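Local coordinates for protein R.Pab1 family restriction endonuclease (PDB 7CFA) that probably recognises a specific DNA sequence and excises a base from it as a restriction DNA glycosylase, leading to cleavage of the strand, at residues 10-15 against 177-182. The protein carries 2 engineered substitutions. Residues are numbered along the deposited sequence; the frame is centred on the assembly and turned at random.
Sequences YELPLT and HLLKNI
Leu12 and Leu179 mark the nearest backbone approach, with CA of Leu12 and CA of Leu179 9.0 Å apart, a gap too wide for main-chain pairing and bridged by side chains alone. Three leucines do this, each directing its CB toward the other segment, and the surface buried between the two segments is a modest 116 Å², both sides summed. Leu179 is the shared element, because its two methyls divide the work: CD1 meets CD2 of Leu14 at 3.7 Å, whereas CD2 meets CD1 of Leu12 at a looser 4.1 Å. Leu14 and Leu179 reach for one another tip to tip, while Leu12 runs across Leu179 at about a right angle. In Leu179, CG lies beside the backbone N and opposite the carbonyl carbon (chi1 -62°), and the second torsion (chi2 170°) turns the fork at CG so that CD1 faces Leu14 and CD2 faces Leu12.

The N-terminal strand 8-13 pairs antiparallel with strand 198-203 in a two-stranded sheet, and the contact joins it to the loop that leaves strand 166-175 of the large antiparallel sheet, which is consistent with the half-pipe fold of the R.PabI family. Backbone hydrogen bonds between Leu12 and Gly199 and between Lys180 and Tyr200 connect both segments to strand 198-203, their common neighbour. The leucine cluster continues into the large sheet: Phe174 touches both Leu12 and Leu179, and Ile21 and Ile23 of strand 21-27 contact Leu12 and Leu14 respectively. Charged groups sit away from this apolar meeting point, Glu11 forming a salt bridge with Lys198 and Lys180 with Asp9 and Glu202.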
loop_
_atom_site.group_PDB
_atom_site.type_symbol
_atom_site.label_atom_id
_atom_site.label_comp_id
_atom_site.label_asym_id
_atom_site.label_seq_id
_atom_site.Cartn_x
_atom_site.Cartn_y
_atom_site.Cartn_z
ATOM N N TYR A 10 26.489 -0.967 -11.460
ATOM C CA TYR A 10 25.732 -1.199 -10.235
ATOM C C TYR A 10 24.926 -2.487 -10.346
ATOM O O TYR A 10 24.035 -2.602 -11.194
ATOM C CB TYR A 10 24.813 -0.016 -9.948
ATOM C CG TYR A 10 24.481 0.139 -8.483
ATOM C CD1 TYR A 10 23.508 -0.653 -7.883
ATOM C CD2 TYR A 10 25.144 1.072 -7.697
ATOM C CE1 TYR A 10 23.206 -0.517 -6.543
ATOM C CE2 TYR A 10 24.847 1.215 -6.358
ATOM C CZ TYR A 10 23.879 0.420 -5.786
ATOM O OH TYR A 10 23.584 0.564 -4.451
ATOM N N GLU A 11 25.229 -3.449 -9.477
ATOM C CA GLU A 11 24.560 -4.743 -9.497
ATOM C C GLU A 11 23.163 -4.631 -8.898
ATOM O O GLU A 11 22.992 -4.119 -7.786
ATOM C CB GLU A 11 25.387 -5.774 -8.732
ATOM C CG GLU A 11 24.703 -7.117 -8.550
ATOM C CD GLU A 11 25.616 -8.149 -7.921
ATOM O OE1 GLU A 11 26.677 -8.442 -8.510
ATOM O OE2 GLU A 11 25.281 -8.658 -6.832
ATOM N N LEU A 12 22.166 -5.119 -9.634
ATOM C CA LEU A 12 20.770 -5.056 -9.212
ATOM C C LEU A 12 20.172 -6.453 -9.260
ATOM O O LEU A 12 20.128 -7.070 -10.343
ATOM C CB LEU A 12 19.974 -4.099 -10.102
ATOM C CG LEU A 12 20.426 -2.640 -10.081
ATOM C CD1 LEU A 12 19.670 -1.845 -11.128
ATOM C CD2 LEU A 12 20.219 -2.046 -8.699
ATOM N N PRO A 13 19.702 -6.996 -8.134
ATOM C CA PRO A 13 19.035 -8.309 -8.162
ATOM C C PRO A 13 17.710 -8.214 -8.901
ATOM O O PRO A 13 16.823 -7.448 -8.514
ATOM C CB PRO A 13 18.835 -8.638 -6.676
ATOM C CG PRO A 13 19.786 -7.729 -5.942
ATOM C CD PRO A 13 19.850 -6.482 -6.765
ATOM N N LEU A 14 17.578 -8.994 -9.973
ATOM C CA LEU A 14 16.381 -8.944 -10.808
ATOM C C LEU A 14 15.295 -9.886 -10.294
ATOM O O LEU A 14 14.200 -9.444 -9.935
ATOM C CB LEU A 14 16.745 -9.271 -12.260
ATOM C CG LEU A 14 17.705 -8.286 -12.926
ATOM C CD1 LEU A 14 17.972 -8.688 -14.364
ATOM C CD2 LEU A 14 17.155 -6.870 -12.853
ATOM N N THR A 15 15.585 -11.187 -10.254
ATOM C CA THR A 15 14.623 -12.182 -9.780
ATOM C C THR A 15 14.573 -12.125 -8.257
ATOM O O THR A 15 15.166 -12.940 -7.544
ATOM C CB THR A 15 14.994 -13.574 -10.274
ATOM O OG1 THR A 15 16.311 -13.907 -9.820
ATOM C CG2 THR A 15 14.953 -13.625 -11.791
ATOM N N HIS A 177 16.053 -3.406 -20.551
ATOM C CA HIS A 177 17.009 -3.621 -21.630
ATOM C C HIS A 177 18.211 -2.686 -21.554
ATOM O O HIS A 177 19.156 -2.862 -22.329
ATOM C CB HIS A 177 16.319 -3.487 -22.992
ATOM C CG HIS A 177 15.738 -2.132 -23.254
ATOM N ND1 HIS A 177 16.506 -1.055 -23.642
ATOM C CD2 HIS A 177 14.462 -1.684 -23.198
ATOM C CE1 HIS A 177 15.727 0.001 -23.806
ATOM N NE2 HIS A 177 14.483 -0.354 -23.544
ATOM N N LEU A 178 18.205 -1.707 -20.646
ATOM C CA LEU A 178 19.392 -0.890 -20.423
ATOM C C LEU A 178 20.450 -1.612 -19.604
ATOM O O LEU A 178 21.607 -1.183 -19.594
ATOM C CB LEU A 178 19.023 0.416 -19.716
ATOM C CG LEU A 178 18.191 1.446 -20.477
ATOM C CD1 LEU A 178 18.028 2.691 -19.623
ATOM C CD2 LEU A 178 18.836 1.787 -21.809
ATOM N N LEU A 179 20.082 -2.689 -18.919
ATOM C CA LEU A 179 21.005 -3.383 -18.036
ATOM C C LEU A 179 21.931 -4.300 -18.823
ATOM O O LEU A 179 21.561 -4.853 -19.862
ATOM C CB LEU A 179 20.236 -4.198 -16.994
ATOM C CG LEU A 179 19.325 -3.428 -16.036
ATOM C CD1 LEU A 179 18.468 -4.391 -15.234
ATOM C CD2 LEU A 179 20.147 -2.548 -15.110
ATOM N N LYS A 180 23.147 -4.454 -18.314
ATOM C CA LYS A 180 24.102 -5.411 -18.849
ATOM C C LYS A 180 24.085 -6.676 -18.000
ATOM O O LYS A 180 23.827 -6.632 -16.795
ATOM C CB LYS A 180 25.514 -4.824 -18.880
ATOM C CG LYS A 180 25.648 -3.554 -19.704
ATOM C CD LYS A 180 27.082 -3.049 -19.720
ATOM C CE LYS A 180 27.545 -2.642 -18.330
ATOM N NZ LYS A 180 28.929 -2.094 -18.340
ATOM N N ASN A 181 24.356 -7.809 -18.642
ATOM C CA ASN A 181 24.450 -9.072 -17.923
ATOM C C ASN A 181 25.828 -9.168 -17.268
ATOM O O ASN A 181 26.581 -8.193 -17.204
ATOM C CB ASN A 181 24.159 -10.244 -18.859
ATOM C CG ASN A 181 25.093 -10.290 -20.058
ATOM O OD1 ASN A 181 26.074 -9.551 -20.130
ATOM N ND2 ASN A 181 24.790 -11.171 -21.004
ATOM N N ILE A 182 26.178 -10.358 -16.775
ATOM C CA ILE A 182 27.473 -10.535 -16.132
ATOM C C ILE A 182 28.616 -10.415 -17.132
ATOM O O ILE A 182 29.743 -10.088 -16.746
ATOM C CB ILE A 182 27.520 -11.886 -15.391
ATOM C CG1 ILE A 182 28.764 -11.971 -14.504
ATOM C CG2 ILE A 182 27.473 -13.043 -16.378
ATOM C CD1 ILE A 182 28.871 -10.845 -13.497
#